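Local coordinates for protein peptide amidase (Stenotrophomonas maltophilia, PDB 1M22) that probably hydrolyses amide bonds, as a peptide amidase of the amidase signature family with a serine nucleophile, at residues 84-96 and 106-118. Numbering follows the deposited sequence.
Sequences LLKDNINAAPMAT and FRPDDAYLVRRLR
Asp-110 and Arg-118 take up the backbone N-H and C=O of Ala-92. The Arg-118 guanidinium meets Ala-92 O end-on and in its own plane, NH1 and NH2 each 3.0 Å from that oxygen. NH1 also forms a salt bridge with Asp-110 OD2 (2.8 Å, on the syn side), while Asp-110 OD1 accepts from Ala-92 N at 2.8 Å. Glu-61 pairs with NH2, giving the arginine a second carboxylate. Two backbone bonds extend the seam: Ala-111, the N-cap residue of helix 112-119, donates to Asn-90 O from above the carbonyl plane, and Thr-96 N comes to Phe-106 O almost along the carbonyl bond (C=O...N 172°). One water bridges Asn-90 ND2 and Asp-109 O; a second takes the N-H of Ala-91 and lies within bonding distance of Pro-108 O, Met-94 O and Thr-96 OG1.

Carbon contacts complete the interface. Pro-108 sets CG against the Asn-90 amide, 3.4 Å from its CG, the two side chains crossing at about a right angle; Asn-90 OD1 is hydrogen-bonded to Tyr-337 OH of helix 319-340. The apolar group centres on Val-114: with CG1 anti to the backbone N (chi1 173°), CG2 is left beside that N and reaches both Ile-89 CG2 (3.6 Å) and Leu-85 CD1 (3.7 Å).

The contact belongs to the beta-alpha-beta unit of strand 82-86, helix 112-119 and strand 123-128. Catalytic Lys-86 ends that first strand, its NZ hydrogen-bonded to Ser-165. Binding Ala-92 and Arg-118 together, Asp-110 would help neutralise the arginine while fixing the loop after the catalytic strand to the helix.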
# COMPACT_ATOMS: atom_id res chain seq x y z
N LEU A 84 -7.44 -3.77 8.55
CA LEU A 84 -8.05 -4.27 7.31
C LEU A 84 -6.97 -4.74 6.35
O LEU A 84 -5.85 -4.23 6.36
CB LEU A 84 -8.89 -3.17 6.66
CG LEU A 84 -10.21 -2.85 7.37
CD1 LEU A 84 -10.69 -1.48 6.95
CD2 LEU A 84 -11.26 -3.91 7.05
N LEU A 85 -7.31 -5.70 5.50
CA LEU A 85 -6.37 -6.28 4.53
C LEU A 85 -6.87 -6.17 3.10
O LEU A 85 -8.01 -6.53 2.81
CB LEU A 85 -6.16 -7.76 4.83
CG LEU A 85 -5.69 -8.19 6.22
CD1 LEU A 85 -5.87 -9.69 6.37
CD2 LEU A 85 -4.23 -7.80 6.41
N LYS A 86 -6.01 -5.71 2.19
CA LYS A 86 -6.37 -5.62 0.78
C LYS A 86 -6.82 -7.02 0.34
O LYS A 86 -6.21 -8.02 0.73
CB LYS A 86 -5.16 -5.17 -0.04
CG LYS A 86 -5.41 -4.97 -1.52
CD LYS A 86 -4.16 -4.38 -2.17
CE LYS A 86 -4.33 -4.11 -3.66
NZ LYS A 86 -3.11 -3.49 -4.23
N ASP A 87 -7.87 -7.10 -0.48
CA ASP A 87 -8.40 -8.39 -0.87
C ASP A 87 -7.63 -9.27 -1.85
O ASP A 87 -8.21 -10.10 -2.54
CB ASP A 87 -9.86 -8.27 -1.32
CG ASP A 87 -10.60 -9.60 -1.27
OD1 ASP A 87 -10.38 -10.36 -0.30
OD2 ASP A 87 -11.40 -9.88 -2.18
N ASN A 88 -6.32 -9.06 -1.92
CA ASN A 88 -5.48 -9.96 -2.72
C ASN A 88 -4.57 -10.72 -1.74
O ASN A 88 -3.74 -11.53 -2.14
CB ASN A 88 -4.66 -9.22 -3.79
CG ASN A 88 -3.77 -8.13 -3.24
OD1 ASN A 88 -3.84 -7.77 -2.07
ND2 ASN A 88 -2.92 -7.58 -4.10
N ILE A 89 -4.78 -10.47 -0.44
CA ILE A 89 -4.00 -11.11 0.62
C ILE A 89 -4.86 -12.20 1.29
O ILE A 89 -5.93 -11.91 1.83
CB ILE A 89 -3.59 -10.08 1.70
CG1 ILE A 89 -2.76 -8.95 1.06
CG2 ILE A 89 -2.80 -10.77 2.82
CD1 ILE A 89 -2.48 -7.78 1.98
N ASN A 90 -4.38 -13.44 1.26
CA ASN A 90 -5.11 -14.56 1.86
C ASN A 90 -5.35 -14.38 3.36
O ASN A 90 -4.42 -14.06 4.10
CB ASN A 90 -4.35 -15.88 1.66
CG ASN A 90 -4.22 -16.28 0.20
OD1 ASN A 90 -4.75 -15.62 -0.70
ND2 ASN A 90 -3.52 -17.38 -0.04
N ALA A 91 -6.58 -14.60 3.80
CA ALA A 91 -6.92 -14.47 5.21
C ALA A 91 -8.22 -15.20 5.54
O ALA A 91 -9.30 -14.76 5.17
CB ALA A 91 -7.05 -13.00 5.59
N ALA A 92 -8.09 -16.33 6.22
CA ALA A 92 -9.27 -17.11 6.61
C ALA A 92 -10.03 -16.32 7.67
O ALA A 92 -9.43 -15.55 8.43
CB ALA A 92 -8.84 -18.46 7.16
N PRO A 93 -11.35 -16.51 7.76
CA PRO A 93 -12.19 -17.40 6.96
C PRO A 93 -12.86 -16.69 5.78
O PRO A 93 -13.83 -17.19 5.21
CB PRO A 93 -13.21 -17.89 7.97
CG PRO A 93 -13.49 -16.63 8.73
CD PRO A 93 -12.11 -16.01 8.93
N MET A 94 -12.35 -15.51 5.44
CA MET A 94 -12.91 -14.72 4.35
C MET A 94 -12.40 -15.21 3.00
O MET A 94 -11.46 -16.00 2.92
CB MET A 94 -12.52 -13.26 4.52
CG MET A 94 -12.92 -12.67 5.86
SD MET A 94 -11.84 -11.32 6.37
CE MET A 94 -10.58 -12.24 7.25
N ALA A 95 -13.04 -14.75 1.94
CA ALA A 95 -12.60 -15.12 0.61
C ALA A 95 -11.47 -14.16 0.25
O ALA A 95 -11.29 -13.13 0.90
CB ALA A 95 -13.74 -14.97 -0.39
N THR A 96 -10.69 -14.53 -0.76
CA THR A 96 -9.61 -13.68 -1.25
C THR A 96 -9.90 -13.70 -2.75
O THR A 96 -9.54 -14.63 -3.46
CB THR A 96 -8.22 -14.28 -0.95
OG1 THR A 96 -8.03 -14.33 0.47
CG2 THR A 96 -7.13 -13.41 -1.56
N PHE A 106 -13.67 -18.55 -2.99
CA PHE A 106 -12.33 -19.06 -2.73
C PHE A 106 -11.83 -18.51 -1.40
O PHE A 106 -11.60 -17.30 -1.27
CB PHE A 106 -11.43 -18.64 -3.90
CG PHE A 106 -9.98 -18.95 -3.71
CD1 PHE A 106 -9.55 -20.26 -3.48
CD2 PHE A 106 -9.04 -17.94 -3.80
CE1 PHE A 106 -8.19 -20.54 -3.35
CE2 PHE A 106 -7.68 -18.21 -3.67
CZ PHE A 106 -7.26 -19.51 -3.45
N ARG A 107 -11.66 -19.38 -0.41
CA ARG A 107 -11.23 -18.97 0.92
C ARG A 107 -9.98 -19.67 1.43
O ARG A 107 -10.05 -20.55 2.29
CB ARG A 107 -12.38 -19.20 1.91
CG ARG A 107 -13.71 -18.61 1.45
CD ARG A 107 -14.81 -18.84 2.47
NE ARG A 107 -16.09 -18.30 2.03
CZ ARG A 107 -16.85 -18.85 1.09
NH1 ARG A 107 -16.46 -19.96 0.48
NH2 ARG A 107 -18.00 -18.28 0.75
N PRO A 108 -8.80 -19.28 0.91
CA PRO A 108 -7.52 -19.88 1.31
C PRO A 108 -7.06 -19.52 2.73
O PRO A 108 -7.54 -18.56 3.33
CB PRO A 108 -6.56 -19.37 0.25
CG PRO A 108 -7.12 -18.02 -0.08
CD PRO A 108 -8.61 -18.29 -0.16
N ASP A 109 -6.12 -20.30 3.24
CA ASP A 109 -5.57 -20.08 4.58
C ASP A 109 -4.72 -18.81 4.62
O ASP A 109 -4.28 -18.31 3.59
CB ASP A 109 -4.71 -21.28 4.99
CG ASP A 109 -5.47 -22.59 4.95
OD1 ASP A 109 -6.55 -22.67 5.57
OD2 ASP A 109 -4.99 -23.54 4.30
N ASP A 110 -4.49 -18.31 5.83
CA ASP A 110 -3.72 -17.09 6.07
C ASP A 110 -2.37 -16.97 5.37
O ASP A 110 -1.57 -17.90 5.38
CB ASP A 110 -3.46 -16.91 7.57
CG ASP A 110 -4.70 -16.58 8.36
OD1 ASP A 110 -5.79 -16.49 7.77
OD2 ASP A 110 -4.58 -16.40 9.59
N ALA A 111 -2.13 -15.79 4.80
CA ALA A 111 -0.85 -15.49 4.17
C ALA A 111 0.16 -15.35 5.31
O ALA A 111 -0.22 -15.11 6.46
CB ALA A 111 -0.95 -14.17 3.41
N TYR A 112 1.44 -15.50 5.00
CA TYR A 112 2.46 -15.39 6.04
C TYR A 112 2.35 -14.11 6.86
O TYR A 112 2.36 -14.16 8.09
CB TYR A 112 3.86 -15.47 5.42
CG TYR A 112 4.96 -15.51 6.45
CD1 TYR A 112 5.22 -16.67 7.17
CD2 TYR A 112 5.72 -14.37 6.74
CE1 TYR A 112 6.20 -16.70 8.16
CE2 TYR A 112 6.70 -14.39 7.73
CZ TYR A 112 6.93 -15.56 8.44
OH TYR A 112 7.88 -15.59 9.43
N LEU A 113 2.23 -12.96 6.21
CA LEU A 113 2.15 -11.71 6.95
C LEU A 113 0.90 -11.63 7.82
O LEU A 113 0.89 -10.94 8.84
CB LEU A 113 2.24 -10.51 6.01
CG LEU A 113 1.10 -10.17 5.06
CD1 LEU A 113 0.04 -9.35 5.80
CD2 LEU A 113 1.65 -9.36 3.91
N VAL A 114 -0.16 -12.33 7.42
CA VAL A 114 -1.39 -12.32 8.21
C VAL A 114 -1.17 -13.17 9.46
O VAL A 114 -1.66 -12.83 10.54
CB VAL A 114 -2.58 -12.85 7.39
CG1 VAL A 114 -3.82 -12.99 8.27
CG2 VAL A 114 -2.88 -11.89 6.24
N ARG A 115 -0.44 -14.27 9.32
CA ARG A 115 -0.14 -15.12 10.46
C ARG A 115 0.68 -14.29 11.45
O ARG A 115 0.48 -14.36 12.66
CB ARG A 115 0.64 -16.37 10.04
CG ARG A 115 -0.15 -17.28 9.10
CD ARG A 115 0.36 -18.72 9.14
NE ARG A 115 1.70 -18.88 8.58
CZ ARG A 115 1.99 -18.86 7.28
NH1 ARG A 115 1.02 -18.67 6.39
NH2 ARG A 115 3.23 -19.03 6.87
N ARG A 116 1.61 -13.49 10.93
CA ARG A 116 2.42 -12.65 11.80
C ARG A 116 1.57 -11.60 12.51
O ARG A 116 1.76 -11.35 13.70
CB ARG A 116 3.53 -11.95 11.01
CG ARG A 116 4.63 -12.87 10.50
CD ARG A 116 5.81 -12.07 9.98
NE ARG A 116 6.53 -11.37 11.04
CZ ARG A 116 7.33 -11.96 11.92
NH1 ARG A 116 7.52 -13.27 11.87
NH2 ARG A 116 7.93 -11.24 12.86
N LEU A 117 0.63 -10.98 11.80
CA LEU A 117 -0.23 -9.97 12.41
C LEU A 117 -1.11 -10.58 13.49
O LEU A 117 -1.28 -9.99 14.56
CB LEU A 117 -1.09 -9.30 11.34
CG LEU A 117 -0.36 -8.31 10.44
CD1 LEU A 117 -1.26 -7.93 9.28
CD2 LEU A 117 0.04 -7.08 11.24
N ARG A 118 -1.67 -11.75 13.22
CA ARG A 118 -2.52 -12.39 14.21
C ARG A 118 -1.72 -12.84 15.43
O ARG A 118 -2.19 -12.73 16.56
CB ARG A 118 -3.31 -13.54 13.58
CG ARG A 118 -4.53 -13.03 12.81
CD ARG A 118 -5.31 -14.14 12.12
NE ARG A 118 -6.68 -13.71 11.85
CZ ARG A 118 -7.41 -14.10 10.81
NH1 ARG A 118 -6.90 -14.92 9.91
NH2 ARG A 118 -8.65 -13.66 10.67
O HOH W 1 -1.99 -18.44 2.15
O HOH W 2 -8.83 -16.21 2.37